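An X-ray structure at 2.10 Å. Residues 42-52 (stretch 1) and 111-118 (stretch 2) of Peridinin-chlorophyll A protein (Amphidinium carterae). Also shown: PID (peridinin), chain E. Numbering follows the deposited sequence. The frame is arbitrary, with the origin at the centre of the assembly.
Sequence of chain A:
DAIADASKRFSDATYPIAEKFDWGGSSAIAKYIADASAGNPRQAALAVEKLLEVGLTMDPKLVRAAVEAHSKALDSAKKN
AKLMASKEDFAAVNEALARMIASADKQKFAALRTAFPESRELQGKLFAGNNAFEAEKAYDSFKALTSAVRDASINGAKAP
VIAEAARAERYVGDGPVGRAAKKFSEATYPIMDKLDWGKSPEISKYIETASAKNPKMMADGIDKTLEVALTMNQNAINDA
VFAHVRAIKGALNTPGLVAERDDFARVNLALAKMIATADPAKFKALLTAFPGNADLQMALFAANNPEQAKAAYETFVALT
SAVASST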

ATOM      1  N   ARG A  42       4.973   7.394 -16.112  1.00 25.18           N
ATOM      2  CA  ARG A  42       6.204   6.636 -15.934  1.00 23.57           C
ATOM      3  C   ARG A  42       6.877   6.943 -14.586  1.00 20.20           C
ATOM      4  O   ARG A  42       7.428   6.050 -13.932  1.00 19.20           O
ATOM      5  CB  ARG A  42       7.181   6.963 -17.082  1.00 26.35           C
ATOM      6  CG  ARG A  42       8.409   6.119 -17.075  1.00 31.13           C
ATOM      7  CD  ARG A  42       9.488   6.680 -17.995  1.00 36.49           C
ATOM      8  NE  ARG A  42      10.664   5.842 -17.877  1.00 39.57           N
ATOM      9  CZ  ARG A  42      10.875   4.773 -18.636  1.00 42.68           C
ATOM     10  NH1 ARG A  42       9.983   4.455 -19.573  1.00 42.39           N
ATOM     11  NH2 ARG A  42      11.937   3.993 -18.424  1.00 42.32           N
ATOM     12  N   GLN A  43       6.858   8.207 -14.194  1.00 19.78           N
ATOM     13  CA  GLN A  43       7.478   8.615 -12.953  1.00 20.79           C
ATOM     14  C   GLN A  43       6.706   7.998 -11.778  1.00 20.22           C
ATOM     15  O   GLN A  43       7.303   7.542 -10.800  1.00 19.70           O
ATOM     16  CB  GLN A  43       7.475  10.142 -12.816  1.00 23.36           C
ATOM     17  CG  GLN A  43       8.439  10.630 -11.707  1.00 28.54           C
ATOM     18  CD  GLN A  43       8.334  12.139 -11.374  1.00 30.03           C
ATOM     19  OE1 GLN A  43       7.922  12.959 -12.228  1.00 31.71           O
ATOM     20  NE2 GLN A  43       8.732  12.513 -10.126  1.00 25.84           N
ATOM     21  N   ALA A  44       5.379   7.982 -11.886  1.00 19.15           N
ATOM     22  CA  ALA A  44       4.530   7.390 -10.840  1.00 18.11           C
ATOM     23  C   ALA A  44       4.818   5.897 -10.723  1.00 19.37           C
ATOM     24  O   ALA A  44       4.935   5.359  -9.616  1.00 18.19           O
ATOM     25  CB  ALA A  44       3.033   7.625 -11.172  1.00 18.34           C
ATOM     26  N   ALA A  45       4.958   5.213 -11.849  1.00 17.80           N
ATOM     27  CA  ALA A  45       5.207   3.748 -11.790  1.00 17.72           C
ATOM     28  C   ALA A  45       6.612   3.437 -11.218  1.00 18.63           C
ATOM     29  O   ALA A  45       6.789   2.484 -10.411  1.00 17.66           O
ATOM     30  CB  ALA A  45       5.012   3.109 -13.241  1.00 15.20           C
ATOM     31  N   LEU A  46       7.608   4.245 -11.606  1.00 18.37           N
ATOM     32  CA  LEU A  46       8.968   4.079 -11.070  1.00 19.46           C
ATOM     33  C   LEU A  46       8.951   4.368  -9.561  1.00 19.79           C
ATOM     34  O   LEU A  46       9.608   3.671  -8.775  1.00 22.43           O
ATOM     35  CB  LEU A  46       9.947   5.055 -11.738  1.00 20.49           C
ATOM     36  CG  LEU A  46      11.385   5.072 -11.211  1.00 21.66           C
ATOM     37  CD1 LEU A  46      12.011   3.632 -11.210  1.00 21.83           C
ATOM     38  CD2 LEU A  46      12.211   5.987 -12.137  1.00 23.14           C
ATOM     39  N   ALA A  47       8.193   5.372  -9.146  1.00 17.23           N
ATOM     40  CA  ALA A  47       8.124   5.681  -7.713  1.00 17.79           C
ATOM     41  C   ALA A  47       7.604   4.501  -6.932  1.00 16.52           C
ATOM     42  O   ALA A  47       8.084   4.182  -5.861  1.00 16.50           O
ATOM     43  CB  ALA A  47       7.232   6.886  -7.470  1.00 17.82           C
ATOM     44  N   VAL A  48       6.596   3.839  -7.461  1.00 18.06           N
ATOM     45  CA  VAL A  48       6.029   2.694  -6.744  1.00 18.06           C
ATOM     46  C   VAL A  48       7.085   1.587  -6.661  1.00 18.96           C
ATOM     47  O   VAL A  48       7.209   0.905  -5.630  1.00 17.28           O
ATOM     48  CB  VAL A  48       4.798   2.203  -7.449  1.00 18.55           C
ATOM     49  CG1 VAL A  48       4.406   0.797  -6.947  1.00 17.82           C
ATOM     50  CG2 VAL A  48       3.711   3.186  -7.232  1.00 16.28           C
ATOM     51  N   GLU A  49       7.829   1.415  -7.753  1.00 17.36           N
ATOM     52  CA  GLU A  49       8.893   0.448  -7.774  1.00 20.51           C
ATOM     53  C   GLU A  49       9.923   0.786  -6.651  1.00 19.49           C
ATOM     54  O   GLU A  49      10.436  -0.104  -5.977  1.00 20.46           O
ATOM     55  CB  GLU A  49       9.628   0.478  -9.129  1.00 21.86           C
ATOM     56  CG  GLU A  49      10.713  -0.555  -9.214  1.00 26.09           C
ATOM     57  CD  GLU A  49      11.693  -0.327 -10.358  1.00 29.64           C
ATOM     58  OE1 GLU A  49      11.273   0.035 -11.473  1.00 29.34           O
ATOM     59  OE2 GLU A  49      12.903  -0.551 -10.140  1.00 34.77           O
ATOM     60  N   LYS A  50      10.242   2.056  -6.469  1.00 18.52           N
ATOM     61  CA  LYS A  50      11.220   2.425  -5.438  1.00 19.43           C
ATOM     62  C   LYS A  50      10.616   2.229  -4.068  1.00 19.72           C
ATOM     63  O   LYS A  50      11.282   1.802  -3.116  1.00 22.04           O
ATOM     64  CB  LYS A  50      11.684   3.879  -5.656  1.00 18.89           C
ATOM     65  CG  LYS A  50      12.475   4.030  -6.962  1.00 20.88           C
ATOM     66  CD  LYS A  50      12.803   5.441  -7.268  1.00 28.35           C
ATOM     67  CE  LYS A  50      14.002   5.502  -8.175  1.00 32.67           C
ATOM     68  NZ  LYS A  50      15.126   4.597  -7.666  1.00 34.24           N
ATOM     69  N   LEU A  51       9.338   2.533  -3.944  1.00 18.84           N
ATOM     70  CA  LEU A  51       8.683   2.339  -2.645  1.00 18.60           C
ATOM     71  C   LEU A  51       8.786   0.852  -2.139  1.00 18.35           C
ATOM     72  O   LEU A  51       9.057   0.549  -0.936  1.00 16.63           O
ATOM     73  CB  LEU A  51       7.219   2.766  -2.789  1.00 18.31           C
ATOM     74  CG  LEU A  51       6.344   2.679  -1.543  1.00 19.34           C
ATOM     75  CD1 LEU A  51       6.776   3.752  -0.539  1.00 17.53           C
ATOM     76  CD2 LEU A  51       4.844   2.839  -1.965  1.00 18.84           C
ATOM     77  N   LEU A  52       8.514  -0.072  -3.049  1.00 17.96           N
ATOM     78  CA  LEU A  52       8.554  -1.487  -2.730  1.00 17.57           C
ATOM     79  C   LEU A  52      10.001  -1.914  -2.482  1.00 21.25           C
ATOM     80  O   LEU A  52      10.273  -2.693  -1.544  1.00 21.20           O
ATOM     81  CB  LEU A  52       7.960  -2.269  -3.895  1.00 16.68           C
ATOM     82  CG  LEU A  52       6.462  -2.033  -4.190  1.00 18.07           C
ATOM     83  CD1 LEU A  52       5.985  -2.898  -5.435  1.00 17.78           C
ATOM     84  CD2 LEU A  52       5.659  -2.366  -2.962  1.00 14.46           C
TER
HETATM   85  C1  PID E1330      15.840  18.033   3.772  1.00 24.29           C
HETATM   86  C2  PID E1330      16.528  19.321   4.230  1.00 25.48           C
HETATM   87  C3  PID E1330      17.578  18.996   5.295  1.00 26.70           C
HETATM   88  C4  PID E1330      16.850  18.358   6.481  1.00 24.46           C
HETATM   89  C5  PID E1330      16.318  16.957   6.158  1.00 23.76           C
HETATM   90  C6  PID E1330      15.698  16.862   4.752  1.00 23.70           C
HETATM   91  C7  PID E1330      14.631  15.970   4.628  1.00 23.61           C
HETATM   92  C8  PID E1330      14.677  14.725   4.002  1.00 21.57           C
HETATM   93  C9  PID E1330      13.564  13.886   3.930  1.00 22.85           C
HETATM   94  C10 PID E1330      12.304  14.155   4.453  1.00 21.32           C
HETATM   95  C11 PID E1330      13.520  12.679   3.363  1.00 19.32           C
HETATM   96  C12 PID E1330      12.291  12.182   3.525  1.00 18.26           C
HETATM   97  C13 PID E1330      11.891  10.894   3.171  1.00 16.52           C
HETATM   98  C14 PID E1330      10.625  10.327   3.344  1.00 17.29           C
HETATM   99  C15 PID E1330      10.436   8.995   2.964  1.00 18.42           C
HETATM  100  C16 PID E1330       9.270   8.240   3.102  1.00 17.29           C
HETATM  101  C17 PID E1330       9.275   6.890   2.754  1.00 17.40           C
HETATM  102  C18 PID E1330       8.170   6.064   2.951  1.00 20.20           C
HETATM  103  C19 PID E1330       8.198   4.697   2.674  1.00 20.06           C
HETATM  104  C20 PID E1330       7.090   3.892   2.946  1.00 20.89           C
HETATM  105  C21 PID E1330       7.012   2.510   2.762  1.00 21.42           C
HETATM  106  C22 PID E1330       5.837   1.838   3.098  1.00 22.20           C
HETATM  107  C23 PID E1330       5.643   0.545   2.990  1.00 23.05           C
HETATM  108  C24 PID E1330       5.450  -0.749   2.891  1.00 21.43           C
HETATM  109  C25 PID E1330       5.732  -1.724   4.049  1.00 21.12           C
HETATM  110  C26 PID E1330       6.662  -2.837   3.558  1.00 21.48           C
HETATM  111  C27 PID E1330       6.172  -3.512   2.269  1.00 23.45           C
HETATM  112  C28 PID E1330       5.943  -2.484   1.153  1.00 21.64           C
HETATM  113  C29 PID E1330       4.982  -1.363   1.563  1.00 20.36           C
HETATM  114  C30 PID E1330       7.443  -5.547   2.409  1.00 27.14           C
HETATM  115  C31 PID E1330       8.606  -6.412   1.923  1.00 29.14           C
HETATM  116  CM1 PID E1330      14.760  18.254   2.711  1.00 24.16           C
HETATM  117  CM2 PID E1330      15.285  16.639   7.242  1.00 22.87           C
HETATM  118  CM3 PID E1330      17.473  15.959   6.292  1.00 21.47           C
HETATM  119  CM4 PID E1330       9.497  11.113   4.017  1.00 13.70           C
HETATM  120  CM5 PID E1330       8.207   1.729   2.202  1.00 19.31           C
HETATM  121  CM6 PID E1330       6.404  -1.000   5.220  1.00 22.93           C
HETATM  122  CM7 PID E1330       4.432  -2.356   4.554  1.00 22.40           C
HETATM  123  CM8 PID E1330       4.940  -0.290   0.475  1.00 19.11           C
HETATM  124  O1  PID E1330      16.645  16.853   3.672  1.00 24.52           O
HETATM  125  O2  PID E1330      18.231  20.196   5.720  1.00 27.72           O
HETATM  126  O3  PID E1330      11.957  15.173   5.052  1.00 19.36           O
HETATM  127  O4  PID E1330      11.505  13.080   4.194  1.00 18.71           O
HETATM  128  O5  PID E1330       3.675  -1.912   1.732  1.00 21.68           O
HETATM  129  O6  PID E1330       7.240  -4.351   1.789  1.00 25.42           O
HETATM  130  O7  PID E1330       6.731  -5.929   3.338  1.00 27.24           O
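Stretch 2 (111-118) ALRTAFPE

How does stretch 2 run over the helix of stretch 1? Residues 42-52 are helical throughout, with each backbone NH from Leu46 onward bonded to the carbonyl four residues back, and the helix continues beyond the stretch at both ends. Stretch 2 forms no regular helix or strand, so no crossing angle applies. Its direction is still clear from the nearest CA pairs. CA of Leu51 lies 6.9 Å from CA of Leu112. Further on, CA of Ala47 lies 5.1 Å from CA of Ala115. As stretch 2 advances, its partners step back along the helix, and Pro117 finally meets Ala44; the two segments therefore run in opposite senses. Together they bury 487 Å², counting both sides.

What does Phe116, which has more surface covered than any other residue here, rest against? Its CA-to-CB bond points away from the helix, yet with chi1 at -76° (m) and chi2 at 89° the ring comes back to it. There it meets the methyl of Ala47, whose CB lies 3.3 Å from the centroid of the Phe116 ring and only 11° off the ring normal, a CH-pi contact over the face. The ring also lies close to the helix backbone, with CZ of Phe116 4.0 Å from N of Val48. Around this contact the ring also reaches the side chain of Val48, with CG2 of Val48 4.1 Å from CE2 of Phe116, and, more loosely, Leu51, with CD2 of Leu51 4.5 Å from CZ of Phe116. Ala47 serves the neighbouring residue as well: its CB is 4.1 Å from CB of Ala115.

What holds the polar side of the contact? Gln43 has the largest covered area in the helix, and its side chain extends with chi1 and chi2 both t. This carries its amide to the backbone of stretch 2, where NE2 of Gln43 donates a hydrogen bond to O of Ala115 over 3.2 Å, at an N-H...O angle of 152°. That carbonyl is not used by any backbone hydrogen bond within stretch 2. A water is a second donor to the same oxygen and adds a second link: it donates to O of Ala115 at 2.8 Å and, weakly, to O of Gln43 at 3.4 Å. The amide also packs beside Pro117, with NE2 of Gln43 3.6 Å from N of Pro117 and OE1 of Gln43 3.7 Å from CB of Pro117.

How is the contact closed at its two ends? At one, Pro117 brings CD and CG against Ala44, with CD of Pro117 3.8 Å from CA of Ala44 and CG of Pro117 4.0 Å from CB of Ala44. At the other, Leu112 starts sideways but its end comes nearer, so that its CD1 packs 3.9 Å from CD1 of Leu51. Peridinin borders this end: its C17 is 3.6 Å from CD1 of Leu112, and its CM5 is 3.5 Å from O of Leu51, so the pigment touches both stretches.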

ATOM      1  N   ALA A 111      15.413   8.817  -0.705  1.00 18.71           N
ATOM      2  CA  ALA A 111      15.059   9.154  -2.069  1.00 19.31           C
ATOM      3  C   ALA A 111      13.547   9.161  -2.342  1.00 17.64           C
ATOM      4  O   ALA A 111      13.115   9.733  -3.319  1.00 18.41           O
ATOM      5  CB  ALA A 111      15.774   8.241  -3.043  1.00 19.37           C
ATOM      6  N   LEU A 112      12.741   8.575  -1.476  1.00 16.12           N
ATOM      7  CA  LEU A 112      11.305   8.605  -1.728  1.00 17.32           C
ATOM      8  C   LEU A 112      10.713   9.992  -1.674  1.00 18.09           C
ATOM      9  O   LEU A 112       9.610  10.224  -2.214  1.00 21.43           O
ATOM     10  CB  LEU A 112      10.557   7.672  -0.771  1.00 18.31           C
ATOM     11  CG  LEU A 112      10.705   6.243  -1.327  1.00 22.96           C
ATOM     12  CD1 LEU A 112      10.353   5.169  -0.241  1.00 25.85           C
ATOM     13  CD2 LEU A 112       9.736   6.103  -2.537  1.00 23.56           C
ATOM     14  N   ARG A 113      11.427  10.932  -1.038  1.00 17.56           N
ATOM     15  CA  ARG A 113      10.952  12.319  -0.917  1.00 16.44           C
ATOM     16  C   ARG A 113      10.687  12.992  -2.253  1.00 15.99           C
ATOM     17  O   ARG A 113       9.771  13.781  -2.390  1.00 16.97           O
ATOM     18  CB  ARG A 113      11.999  13.169  -0.179  1.00 16.00           C
ATOM     19  CG  ARG A 113      11.635  14.661  -0.021  1.00 16.25           C
ATOM     20  CD  ARG A 113      12.690  15.359   0.839  1.00 15.79           C
ATOM     21  NE  ARG A 113      13.945  15.491   0.078  1.00 17.75           N
ATOM     22  CZ  ARG A 113      14.218  16.491  -0.759  1.00 19.30           C
ATOM     23  NH1 ARG A 113      13.312  17.490  -0.943  1.00 13.08           N
ATOM     24  NH2 ARG A 113      15.390  16.482  -1.436  1.00 15.82           N
ATOM     25  N   THR A 114      11.523  12.703  -3.238  1.00 17.54           N
ATOM     26  CA  THR A 114      11.421  13.316  -4.563  1.00 17.77           C
ATOM     27  C   THR A 114      11.002  12.323  -5.640  1.00 18.97           C
ATOM     28  O   THR A 114      11.043  12.644  -6.825  1.00 22.02           O
ATOM     29  CB  THR A 114      12.813  13.919  -4.992  1.00 20.66           C
ATOM     30  OG1 THR A 114      13.784  12.859  -5.097  1.00 21.84           O
ATOM     31  CG2 THR A 114      13.346  14.873  -3.939  1.00 18.69           C
ATOM     32  N   ALA A 115      10.612  11.120  -5.263  1.00 17.64           N
ATOM     33  CA  ALA A 115      10.248  10.140  -6.264  1.00 17.85           C
ATOM     34  C   ALA A 115       8.866  10.270  -6.910  1.00 17.81           C
ATOM     35  O   ALA A 115       8.718  10.071  -8.121  1.00 15.87           O
ATOM     36  CB  ALA A 115      10.428   8.751  -5.683  1.00 19.65           C
ATOM     37  N   PHE A 116       7.851  10.614  -6.142  1.00 17.74           N
ATOM     38  CA  PHE A 116       6.503  10.722  -6.717  1.00 19.96           C
ATOM     39  C   PHE A 116       6.236  12.035  -7.460  1.00 21.11           C
ATOM     40  O   PHE A 116       6.674  13.075  -7.048  1.00 19.61           O
ATOM     41  CB  PHE A 116       5.429  10.520  -5.617  1.00 18.31           C
ATOM     42  CG  PHE A 116       5.267   9.082  -5.217  1.00 16.87           C
ATOM     43  CD1 PHE A 116       6.041   8.536  -4.199  1.00 15.12           C
ATOM     44  CD2 PHE A 116       4.437   8.243  -5.955  1.00 15.26           C
ATOM     45  CE1 PHE A 116       6.001   7.163  -3.935  1.00 14.31           C
ATOM     46  CE2 PHE A 116       4.383   6.888  -5.712  1.00 15.78           C
ATOM     47  CZ  PHE A 116       5.157   6.330  -4.712  1.00 15.73           C
ATOM     48  N   PRO A 117       5.534  11.985  -8.596  1.00 24.32           N
ATOM     49  CA  PRO A 117       5.262  13.232  -9.331  1.00 27.35           C
ATOM     50  C   PRO A 117       4.443  14.297  -8.629  1.00 28.75           C
ATOM     51  O   PRO A 117       3.410  14.015  -7.998  1.00 28.70           O
ATOM     52  CB  PRO A 117       4.555  12.750 -10.601  1.00 26.54           C
ATOM     53  CG  PRO A 117       3.975  11.433 -10.195  1.00 26.30           C
ATOM     54  CD  PRO A 117       5.137  10.829  -9.412  1.00 24.74           C
ATOM     55  N   GLU A 118       4.935  15.522  -8.741  1.00 31.25           N
ATOM     56  CA  GLU A 118       4.287  16.693  -8.185  1.00 33.20           C
ATOM     57  C   GLU A 118       3.922  16.598  -6.710  1.00 32.34           C
ATOM     58  O   GLU A 118       2.875  17.091  -6.266  1.00 30.96           O
ATOM     59  CB  GLU A 118       3.049  16.999  -8.995  1.00 36.48           C
ATOM     60  CG  GLU A 118       3.111  18.358  -9.608  1.00 43.90           C
ATOM     61  CD  GLU A 118       3.435  18.314 -11.094  1.00 48.11           C
ATOM     62  OE1 GLU A 118       2.490  18.052 -11.894  1.00 49.43           O
ATOM     63  OE2 GLU A 118       4.627  18.532 -11.454  1.00 49.78           O
TER
HETATM   64  O   HOH W   1      10.339   8.843 -10.086  1.00 39.70           O